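Local structure of protein (alpha-amylase/trypsin inhibitor rati) (Eleusine coracana, 1B1U) at residues A[43-48]-A[101-106]. The protein inhibits both trypsin and alpha-amylase, and may protect ragi seeds against hydrolytic enzymes of their own or of foreign origin. Sequence-based numbering, arbitrary orientation.
Sequences RCCRQL and VECNLA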
loop_
_atom_site.group_PDB
_atom_site.type_symbol
_atom_site.label_atom_id
_atom_site.label_comp_id
_atom_site.label_asym_id
_atom_site.label_seq_id
_atom_site.Cartn_x
_atom_site.Cartn_y
_atom_site.Cartn_z
ATOM N N ARG A 43 -6.928 -2.462 9.633
ATOM C CA ARG A 43 -5.495 -2.635 9.837
ATOM C C ARG A 43 -4.744 -1.923 8.730
ATOM O O ARG A 43 -3.991 -0.986 8.970
ATOM C CB ARG A 43 -5.141 -4.123 9.790
ATOM C CG ARG A 43 -4.873 -4.771 11.149
ATOM C CD ARG A 43 -4.063 -6.063 11.008
ATOM N NE ARG A 43 -3.382 -6.444 12.247
ATOM C CZ ARG A 43 -2.237 -5.916 12.677
ATOM N NH1 ARG A 43 -1.621 -4.968 11.976
ATOM N NH2 ARG A 43 -1.704 -6.338 13.816
ATOM N N CYS A 44 -4.964 -2.380 7.505
ATOM C CA CYS A 44 -4.307 -1.804 6.344
ATOM C C CYS A 44 -4.278 -0.286 6.389
ATOM O O CYS A 44 -3.204 0.308 6.360
ATOM C CB CYS A 44 -5.004 -2.277 5.068
ATOM S SG CYS A 44 -4.551 -1.330 3.587
ATOM N N CYS A 45 -5.453 0.338 6.466
ATOM C CA CYS A 45 -5.567 1.803 6.505
ATOM C C CYS A 45 -4.878 2.399 7.735
ATOM O O CYS A 45 -4.492 3.574 7.736
ATOM C CB CYS A 45 -7.044 2.236 6.517
ATOM S SG CYS A 45 -7.994 1.988 4.977
ATOM N N ARG A 46 -4.744 1.585 8.783
ATOM C CA ARG A 46 -4.104 2.000 10.037
ATOM C C ARG A 46 -2.634 2.268 9.782
ATOM O O ARG A 46 -2.051 3.181 10.353
ATOM C CB ARG A 46 -4.227 0.893 11.087
ATOM C CG ARG A 46 -4.139 1.367 12.522
ATOM C CD ARG A 46 -4.794 0.357 13.460
ATOM N NE ARG A 46 -6.195 0.686 13.744
ATOM C CZ ARG A 46 -7.080 -0.173 14.245
ATOM N NH1 ARG A 46 -6.715 -1.421 14.518
ATOM N NH2 ARG A 46 -8.329 0.218 14.483
ATOM N N GLN A 47 -2.046 1.452 8.917
ATOM C CA GLN A 47 -0.645 1.574 8.569
ATOM C C GLN A 47 -0.388 2.769 7.655
ATOM O O GLN A 47 0.600 3.483 7.820
ATOM C CB GLN A 47 -0.179 0.276 7.922
ATOM C CG GLN A 47 -0.062 -0.874 8.920
ATOM C CD GLN A 47 0.510 -2.117 8.290
ATOM O OE1 GLN A 47 0.243 -2.404 7.122
ATOM N NE2 GLN A 47 1.308 -2.867 9.053
ATOM N N LEU A 48 -1.287 2.997 6.706
ATOM C CA LEU A 48 -1.163 4.115 5.774
ATOM C C LEU A 48 -1.317 5.461 6.477
ATOM O O LEU A 48 -0.858 6.490 5.981
ATOM C CB LEU A 48 -2.230 3.996 4.679
ATOM C CG LEU A 48 -1.814 4.033 3.211
ATOM C CD1 LEU A 48 -2.841 4.827 2.433
ATOM C CD2 LEU A 48 -0.425 4.640 3.060
ATOM N N VAL A 101 -13.383 6.943 -0.540
ATOM C CA VAL A 101 -14.170 5.722 -0.448
ATOM C C VAL A 101 -13.361 4.704 0.320
ATOM O O VAL A 101 -13.909 3.861 1.032
ATOM C CB VAL A 101 -14.490 5.144 -1.835
ATOM C CG1 VAL A 101 -13.505 5.679 -2.863
ATOM C CG2 VAL A 101 -14.445 3.634 -1.789
ATOM N N GLU A 102 -12.047 4.778 0.158
ATOM C CA GLU A 102 -11.176 3.858 0.852
ATOM C C GLU A 102 -10.666 4.518 2.132
ATOM O O GLU A 102 -11.482 4.993 2.923
ATOM C CB GLU A 102 -10.043 3.410 -0.073
ATOM C CG GLU A 102 -10.534 2.580 -1.265
ATOM C CD GLU A 102 -11.100 1.217 -0.867
ATOM O OE1 GLU A 102 -10.646 0.651 0.152
ATOM O OE2 GLU A 102 -11.998 0.705 -1.575
ATOM N N CYS A 103 -9.353 4.577 2.349
ATOM C CA CYS A 103 -8.859 5.156 3.601
ATOM C C CYS A 103 -9.034 6.659 3.736
ATOM O O CYS A 103 -8.930 7.194 4.835
ATOM C CB CYS A 103 -7.393 4.792 3.833
ATOM S SG CYS A 103 -7.003 3.043 3.548
ATOM N N ASN A 104 -9.304 7.341 2.626
ATOM C CA ASN A 104 -9.491 8.787 2.664
ATOM C C ASN A 104 -8.391 9.434 3.497
ATOM O O ASN A 104 -8.623 9.819 4.647
ATOM C CB ASN A 104 -10.854 9.111 3.275
ATOM C CG ASN A 104 -11.063 10.593 3.477
ATOM O OD1 ASN A 104 -11.084 11.367 2.519
ATOM N ND2 ASN A 104 -11.215 10.999 4.731
ATOM N N LEU A 105 -7.194 9.539 2.917
ATOM C CA LEU A 105 -6.034 10.121 3.600
ATOM C C LEU A 105 -5.268 11.061 2.672
ATOM O O LEU A 105 -4.945 10.690 1.542
ATOM C CB LEU A 105 -5.084 9.008 4.084
ATOM C CG LEU A 105 -5.507 8.089 5.245
ATOM C CD1 LEU A 105 -4.793 6.746 5.140
ATOM C CD2 LEU A 105 -5.176 8.748 6.575
ATOM N N ALA A 106 -4.974 12.271 3.145
ATOM C CA ALA A 106 -4.234 13.228 2.333
ATOM C C ALA A 106 -2.852 12.655 2.018
ATOM O O ALA A 106 -2.341 11.788 2.723
ATOM C CB ALA A 106 -4.113 14.566 3.048
#
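Cys45 and Cys103 are joined by a disulfide that ties helix 37-50 to the irregular segment 101-106, in the loop after helix 87-93. With Cys44, which pairs with Cys20 of helix 19-29, Cys45 forms the adjacent Cys-Cys pair of the eight-cysteine framework of the prolamin superfamily; in this five-disulfide cereal inhibitor the two neighbours leave the helix for different parts of the fold.

The covalent evidence is plain. SG of Cys45 lies 2.0 Å from SG of Cys103, and the torsion about this bond is -76°, a left-handed disulfide. Both sulfurs stand anti to their own carbonyl carbons, with chi1 -70° at Cys45 and -46° at Cys103, which turns each beside its backbone N and lets them meet between the chains. The bridge holds the CA atoms of Cys45 and Cys103 5.5 Å apart, against 8.0 Å for those of Leu48 and Leu105, where side chains make the contact.

The apolar part lies one helical turn on. CD1 of Leu105 reaches Leu48 at two points, its CB and its CD1, each at 3.8 Å, and the two side chains cross at a slant. The same methyl comes within 4.1 Å of Cys45 O, the carbonyl of the helix residue that carries the bridge. Both leucines are buried.

Polar links to the rest of the chain lie on both segments. The carboxylate of Glu102 makes salt bridges from OE1 to Lys41 and from OE2 to Arg27, so it bridges helices 37-50 and 19-29. At the other end Arg56 of helix 53-64 spans the two segments with hydrogen bonds from NE to Leu48 O and from NH1 to Ala106 O.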